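Local coordinates for GTPase-activating protein skywalker (Drosophila melanogaster, PDB 6R82) that acts, as a whole protein, as a GTPase-activating protein for Rab35 that regulates synaptic vesicle protein recycling, the chain here being its TLDc domain, at residues S20-P23 and V24-M28. Sequence-based numbering, arbitrary orientation.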
loop_
_atom_site.group_PDB
_atom_site.type_symbol
_atom_site.label_atom_id
_atom_site.label_comp_id
_atom_site.label_asym_id
_atom_site.label_seq_id
_atom_site.Cartn_x
_atom_site.Cartn_y
_atom_site.Cartn_z
ATOM N N SER A 20 -9.242 -11.630 -5.858
ATOM C CA SER A 20 -8.636 -12.392 -6.949
ATOM C C SER A 20 -7.360 -11.755 -7.487
ATOM O O SER A 20 -6.644 -12.408 -8.256
ATOM C CB SER A 20 -9.635 -12.587 -8.103
ATOM O OG SER A 20 -10.096 -11.348 -8.618
ATOM N N TRP A 21 -7.030 -10.524 -7.100
ATOM C CA TRP A 21 -5.766 -9.946 -7.555
ATOM C C TRP A 21 -4.568 -10.317 -6.686
ATOM O O TRP A 21 -3.425 -10.097 -7.111
ATOM C CB TRP A 21 -5.866 -8.425 -7.619
ATOM C CG TRP A 21 -6.745 -7.929 -8.705
ATOM C CD1 TRP A 21 -7.137 -8.609 -9.827
ATOM C CD2 TRP A 21 -7.346 -6.639 -8.787
ATOM N NE1 TRP A 21 -7.950 -7.813 -10.598
ATOM C CE2 TRP A 21 -8.094 -6.599 -9.978
ATOM C CE3 TRP A 21 -7.322 -5.511 -7.969
ATOM C CZ2 TRP A 21 -8.814 -5.476 -10.365
ATOM C CZ3 TRP A 21 -8.036 -4.399 -8.357
ATOM C CH2 TRP A 21 -8.766 -4.388 -9.543
ATOM N N LEU A 22 -4.790 -10.857 -5.481
ATOM C CA LEU A 22 -3.689 -11.209 -4.595
ATOM C C LEU A 22 -2.929 -12.403 -5.162
ATOM O O LEU A 22 -3.466 -13.151 -5.984
ATOM C CB LEU A 22 -4.205 -11.542 -3.196
ATOM C CG LEU A 22 -5.094 -10.526 -2.478
ATOM C CD1 LEU A 22 -5.706 -11.164 -1.243
ATOM C CD2 LEU A 22 -4.324 -9.264 -2.102
ATOM N N PRO A 23 -1.671 -12.601 -4.751
ATOM C CA PRO A 23 -0.973 -13.842 -5.121
ATOM C C PRO A 23 -1.772 -15.054 -4.658
ATOM O O PRO A 23 -2.380 -15.051 -3.583
ATOM C CB PRO A 23 0.371 -13.731 -4.390
ATOM C CG PRO A 23 0.565 -12.233 -4.198
ATOM C CD PRO A 23 -0.814 -11.699 -3.953
ATOM N N VAL A 24 -1.781 -16.091 -5.494
ATOM C CA VAL A 24 -2.740 -17.177 -5.303
ATOM C C VAL A 24 -2.570 -17.822 -3.926
ATOM O O VAL A 24 -3.557 -18.155 -3.265
ATOM C CB VAL A 24 -2.624 -18.193 -6.461
ATOM C CG1 VAL A 24 -1.212 -18.788 -6.549
ATOM C CG2 VAL A 24 -3.667 -19.293 -6.324
ATOM N N ARG A 25 -1.330 -17.964 -3.438
ATOM C CA ARG A 25 -1.158 -18.616 -2.135
ATOM C C ARG A 25 -1.745 -17.787 -0.998
ATOM O O ARG A 25 -2.127 -18.345 0.038
ATOM C CB ARG A 25 0.319 -18.902 -1.855
ATOM C CG ARG A 25 1.140 -17.683 -1.434
ATOM C CD ARG A 25 2.644 -17.984 -1.555
ATOM N NE ARG A 25 3.455 -16.879 -1.051
ATOM C CZ ARG A 25 3.794 -15.814 -1.767
ATOM N NH1 ARG A 25 3.409 -15.704 -3.034
ATOM N NH2 ARG A 25 4.528 -14.857 -1.218
ATOM N N ILE A 26 -1.820 -16.464 -1.168
ATOM C CA ILE A 26 -2.311 -15.588 -0.113
ATOM C C ILE A 26 -3.825 -15.698 0.040
ATOM O O ILE A 26 -4.360 -15.465 1.135
ATOM C CB ILE A 26 -1.876 -14.136 -0.403
ATOM C CG1 ILE A 26 -0.349 -14.053 -0.519
ATOM C CG2 ILE A 26 -2.342 -13.192 0.700
ATOM C CD1 ILE A 26 0.366 -14.602 0.687
ATOM N N THR A 27 -4.547 -16.050 -1.044
ATOM C CA THR A 27 -6.008 -16.123 -0.998
ATOM C C THR A 27 -6.528 -17.182 -0.036
ATOM O O THR A 27 -7.728 -17.173 0.277
ATOM C CB THR A 27 -6.577 -16.401 -2.391
ATOM O OG1 THR A 27 -6.040 -17.635 -2.885
ATOM C CG2 THR A 27 -6.215 -15.286 -3.342
ATOM N N MET A 28 -5.671 -18.088 0.440
ATOM C CA MET A 28 -6.087 -19.124 1.380
ATOM C C MET A 28 -5.957 -18.695 2.836
ATOM O O MET A 28 -6.283 -19.482 3.727
ATOM C CB MET A 28 -5.276 -20.400 1.142
ATOM C CG MET A 28 -5.624 -21.084 -0.189
ATOM S SD MET A 28 -7.415 -21.378 -0.411
ATOM C CE MET A 28 -7.677 -22.772 0.696
#
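The I26 side chain runs alongside the P23 ring. From I26, CB sits 3.3 Å from P23 O. CG1 passes beside the proline ring, 4.0 Å from P23 CB. It lies beside the backbone N, anti to the carbonyl carbon (chi1 -58°), and this turns it to the ring. CG2, the other branch, makes a looser apolar contact with L22 CD1, 4.4 Å away. At the tip, CD1 lies over one face of the R25 guanidinium, near the outer part of the group. R25 NH1 passes 3.9 Å from P23 CB and forms a salt bridge with E97.

Backbone bonds close the turn. I26 N donates to P23 O over 2.9 Å, approaching from above the carbonyl plane. T27 N makes a weak bond to the same oxygen.

T27 OG1 donates to V24 O at 2.6 Å, about 15° out of the carbonyl plane. T27 N also bonds V24 O, so two donors grip that oxygen. T27 CG2 lies 3.8 Å from P23 O and loosely approaches L22 CB at 4.3 Å. With an alanine in place of T27, V24 O would probably keep a single donor within the turn, and L22 CB would lose its methyl neighbour.

Two overlapping type I beta turns, P23-I26 and V24-T27, make one short helical turn. It lays L22 and I26 against Y72 of strand 68-73 and F184 of strand 173-185, in the antiparallel sheet of the TLDc domain.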